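Local coordinates for predicted sugar phosphatases of the HAD superfamily (Cytophaga hutchinsonii, PDB 2HX1), which probably hydrolyses phosphate esters of sugars or related compounds, as a magnesium-binding member of the haloacid dehalogenase (HAD) superfamily, at residues Ser83-Ile91 and Asn110-Lys118. Numbering follows the deposited sequence.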
loop_
_atom_site.group_PDB
_atom_site.type_symbol
_atom_site.label_atom_id
_atom_site.label_comp_id
_atom_site.label_asym_id
_atom_site.label_seq_id
_atom_site.Cartn_x
_atom_site.Cartn_y
_atom_site.Cartn_z
ATOM N N SER A 83 13.580 22.465 -3.868
ATOM C CA SER A 83 13.007 21.973 -2.614
ATOM C C SER A 83 14.061 21.962 -1.505
ATOM O O SER A 83 13.718 22.008 -0.325
ATOM C CB SER A 83 12.351 20.609 -2.782
ATOM O OG SER A 83 13.307 19.630 -3.068
ATOM N N GLY A 84 15.339 21.960 -1.871
ATOM C CA GLY A 84 16.399 22.097 -0.872
ATOM C C GLY A 84 16.305 23.372 -0.049
ATOM O O GLY A 84 16.743 23.405 1.112
HETATM N N MSE A 85 15.709 24.415 -0.628
HETATM C CA MSE A 85 15.492 25.658 0.110
HETATM C C MSE A 85 14.494 25.452 1.253
HETATM O O MSE A 85 14.641 26.037 2.336
HETATM C CB MSE A 85 15.007 26.748 -0.836
HETATM C CG MSE A 85 16.099 27.163 -1.847
HETATM SE SE MSE A 85 15.417 28.024 -3.454
HETATM C CE MSE A 85 14.283 29.445 -2.611
ATOM N N ILE A 86 13.483 24.613 1.018
ATOM C CA ILE A 86 12.499 24.332 2.032
ATOM C C ILE A 86 13.141 23.551 3.163
ATOM O O ILE A 86 12.942 23.864 4.347
ATOM C CB ILE A 86 11.306 23.501 1.519
ATOM C CG1 ILE A 86 10.603 24.180 0.339
ATOM C CG2 ILE A 86 10.318 23.279 2.673
ATOM C CD1 ILE A 86 9.591 23.280 -0.334
ATOM N N THR A 87 13.909 22.534 2.800
ATOM C CA THR A 87 14.611 21.712 3.770
ATOM C C THR A 87 15.484 22.572 4.690
ATOM O O THR A 87 15.444 22.417 5.892
ATOM C CB THR A 87 15.514 20.720 3.077
ATOM O OG1 THR A 87 14.719 19.825 2.301
ATOM C CG2 THR A 87 16.331 19.931 4.076
ATOM N N LYS A 88 16.276 23.451 4.093
ATOM C CA LYS A 88 17.151 24.350 4.813
ATOM C C LYS A 88 16.378 25.177 5.820
ATOM O O LYS A 88 16.796 25.286 6.966
ATOM C CB LYS A 88 17.871 25.294 3.836
ATOM C CG LYS A 88 19.015 26.107 4.441
ATOM C CD LYS A 88 20.092 26.392 3.376
ATOM C CE LYS A 88 21.285 27.206 3.918
ATOM N NZ LYS A 88 22.039 26.515 5.003
ATOM N N GLU A 89 15.263 25.768 5.390
ATOM C CA GLU A 89 14.455 26.603 6.283
ATOM C C GLU A 89 13.823 25.791 7.395
ATOM O O GLU A 89 13.637 26.303 8.509
ATOM C CB GLU A 89 13.332 27.338 5.529
ATOM C CG GLU A 89 13.826 28.392 4.522
ATOM N N TYR A 90 13.480 24.534 7.094
ATOM C CA TYR A 90 12.887 23.640 8.083
ATOM C C TYR A 90 13.882 23.270 9.164
ATOM O O TYR A 90 13.544 23.312 10.336
ATOM C CB TYR A 90 12.324 22.374 7.438
ATOM C CG TYR A 90 11.505 21.533 8.397
ATOM C CD1 TYR A 90 12.114 20.615 9.256
ATOM C CD2 TYR A 90 10.128 21.656 8.445
ATOM C CE1 TYR A 90 11.362 19.834 10.146
ATOM C CE2 TYR A 90 9.374 20.913 9.352
ATOM C CZ TYR A 90 10.000 20.003 10.189
ATOM O OH TYR A 90 9.252 19.236 11.045
ATOM N N ILE A 91 15.110 22.934 8.764
ATOM C CA ILE A 91 16.184 22.653 9.704
ATOM C C ILE A 91 16.488 23.851 10.582
ATOM O O ILE A 91 16.573 23.720 11.803
ATOM C CB ILE A 91 17.459 22.213 8.969
ATOM C CG1 ILE A 91 17.244 20.826 8.355
ATOM C CG2 ILE A 91 18.653 22.161 9.926
ATOM C CD1 ILE A 91 18.340 20.444 7.381
ATOM N N ASN A 110 26.808 20.306 1.949
ATOM C CA ASN A 110 27.430 21.630 2.165
ATOM C C ASN A 110 26.446 22.804 2.252
ATOM O O ASN A 110 26.550 23.677 3.128
ATOM C CB ASN A 110 28.470 21.901 1.061
ATOM C CG ASN A 110 29.855 21.294 1.373
ATOM O OD1 ASN A 110 30.169 20.931 2.525
ATOM N ND2 ASN A 110 30.699 21.209 0.338
ATOM N N TYR A 111 25.477 22.805 1.350
ATOM C CA TYR A 111 24.418 23.816 1.337
ATOM C C TYR A 111 23.652 23.909 2.659
ATOM O O TYR A 111 23.126 24.975 2.995
ATOM C CB TYR A 111 23.416 23.474 0.231
ATOM C CG TYR A 111 22.244 24.432 0.042
ATOM C CD1 TYR A 111 22.443 25.826 -0.080
ATOM C CD2 TYR A 111 20.944 23.941 -0.096
ATOM C CE1 TYR A 111 21.351 26.712 -0.297
ATOM C CE2 TYR A 111 19.855 24.805 -0.323
ATOM C CZ TYR A 111 20.058 26.184 -0.405
ATOM O OH TYR A 111 18.967 27.003 -0.626
ATOM N N LEU A 112 23.551 22.804 3.398
ATOM C CA LEU A 112 22.732 22.819 4.633
ATOM C C LEU A 112 23.545 23.200 5.869
ATOM O O LEU A 112 22.964 23.465 6.933
ATOM C CB LEU A 112 22.013 21.481 4.838
ATOM C CG LEU A 112 20.927 21.103 3.820
ATOM C CD1 LEU A 112 20.421 19.684 4.111
ATOM C CD2 LEU A 112 19.777 22.079 3.859
ATOM N N VAL A 113 24.870 23.252 5.729
ATOM C CA VAL A 113 25.759 23.672 6.828
ATOM C C VAL A 113 25.294 25.019 7.415
ATOM O O VAL A 113 24.899 25.939 6.678
ATOM C CB VAL A 113 27.223 23.740 6.303
ATOM C CG1 VAL A 113 28.139 24.522 7.223
ATOM C CG2 VAL A 113 27.747 22.322 6.068
ATOM N N SER A 114 25.286 25.115 8.744
ATOM C CA SER A 114 24.868 26.349 9.419
ATOM C C SER A 114 25.382 26.405 10.863
ATOM O O SER A 114 25.971 25.437 11.362
ATOM C CB SER A 114 23.340 26.485 9.380
ATOM O OG SER A 114 22.721 25.452 10.114
ATOM N N ASP A 115 25.162 27.552 11.511
ATOM C CA ASP A 115 25.573 27.757 12.905
ATOM C C ASP A 115 24.706 26.951 13.880
ATOM O O ASP A 115 23.467 26.912 13.757
ATOM C CB ASP A 115 25.536 29.247 13.266
ATOM C CG ASP A 115 26.746 30.009 12.734
ATOM O OD1 ASP A 115 27.893 29.620 13.056
ATOM O OD2 ASP A 115 26.548 31.006 12.004
ATOM N N GLY A 116 25.362 26.293 14.839
ATOM C CA GLY A 116 24.661 25.507 15.842
ATOM C C GLY A 116 24.554 24.031 15.502
ATOM O O GLY A 116 24.441 23.195 16.413
ATOM N N ILE A 117 24.591 23.693 14.212
ATOM C CA ILE A 117 24.432 22.300 13.804
ATOM C C ILE A 117 25.645 21.748 13.065
ATOM O O ILE A 117 26.282 22.455 12.295
ATOM C CB ILE A 117 23.184 22.115 12.949
ATOM C CG1 ILE A 117 21.961 22.644 13.704
ATOM C CG2 ILE A 117 23.033 20.632 12.592
ATOM C CD1 ILE A 117 20.636 22.350 13.046
ATOM N N LYS A 118 25.959 20.476 13.319
ATOM C CA LYS A 118 26.981 19.779 12.566
ATOM C C LYS A 118 26.283 18.773 11.665
ATOM O O LYS A 118 25.409 18.017 12.112
ATOM C CB LYS A 118 28.006 19.095 13.477
ATOM C CG LYS A 118 27.598 18.977 14.937
#
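Lys88 and Leu112 mark the closest backbone approach, 5.8 Å between their CA atoms, where the helical segment 83-91 runs past the type I turn Asn110-Val113 and the loop leading toward strand 117-121. The turn is closed by Val113 N bonding to Asn110 O at 3.1 Å. Lys88 reaches across with CG anti to the backbone N (chi1 -169°) and bends at its last torsion, which brings NZ to the backbone O of Tyr111. In this hydrogen bond NZ lies in the carbonyl plane, 2.8 Å from Tyr111 O, at a C=O...N angle of 148°. On the way, Lys88 CD lies over one face of the Tyr111 ring, 3.9 Å from its centroid, a CH-pi contact offset toward the rim; the ammonium itself is too distant for more than a weak cation-pi attraction. Shortening Lys88 to an alanine would probably deprive Tyr111 O of this donor and the ring face of its CD contact. The far end of the Tyr111 ring comes up to Gly84, CE2 3.7 Å from Gly84 O. Leu112 inserts its two methyls between helix side chains: CD2 lies 3.6 Å from Lys88 CA, while CD1 meets Thr87 CG2 and Ile91 CD1. Farther along, Ile91 CG2 touches Ile117 CD1 at 3.7 Å, carrying the apolar seam up to the strand. Leu112 also packs on Leu139, and Ile117 on Val95. Helix 83-94 follows strand 80-82 of the six-stranded parallel sheet, the Rossmann-like HAD core with the magnesium site at Asp20, Phe22 and Asp233. Through Thr87 on Ile165 and Phe202 it packs against the five-stranded sheet that includes strand 117-121, a module consistent with the alpha/beta cap of HAD sugar phosphatases, so the helix leads from core into cap.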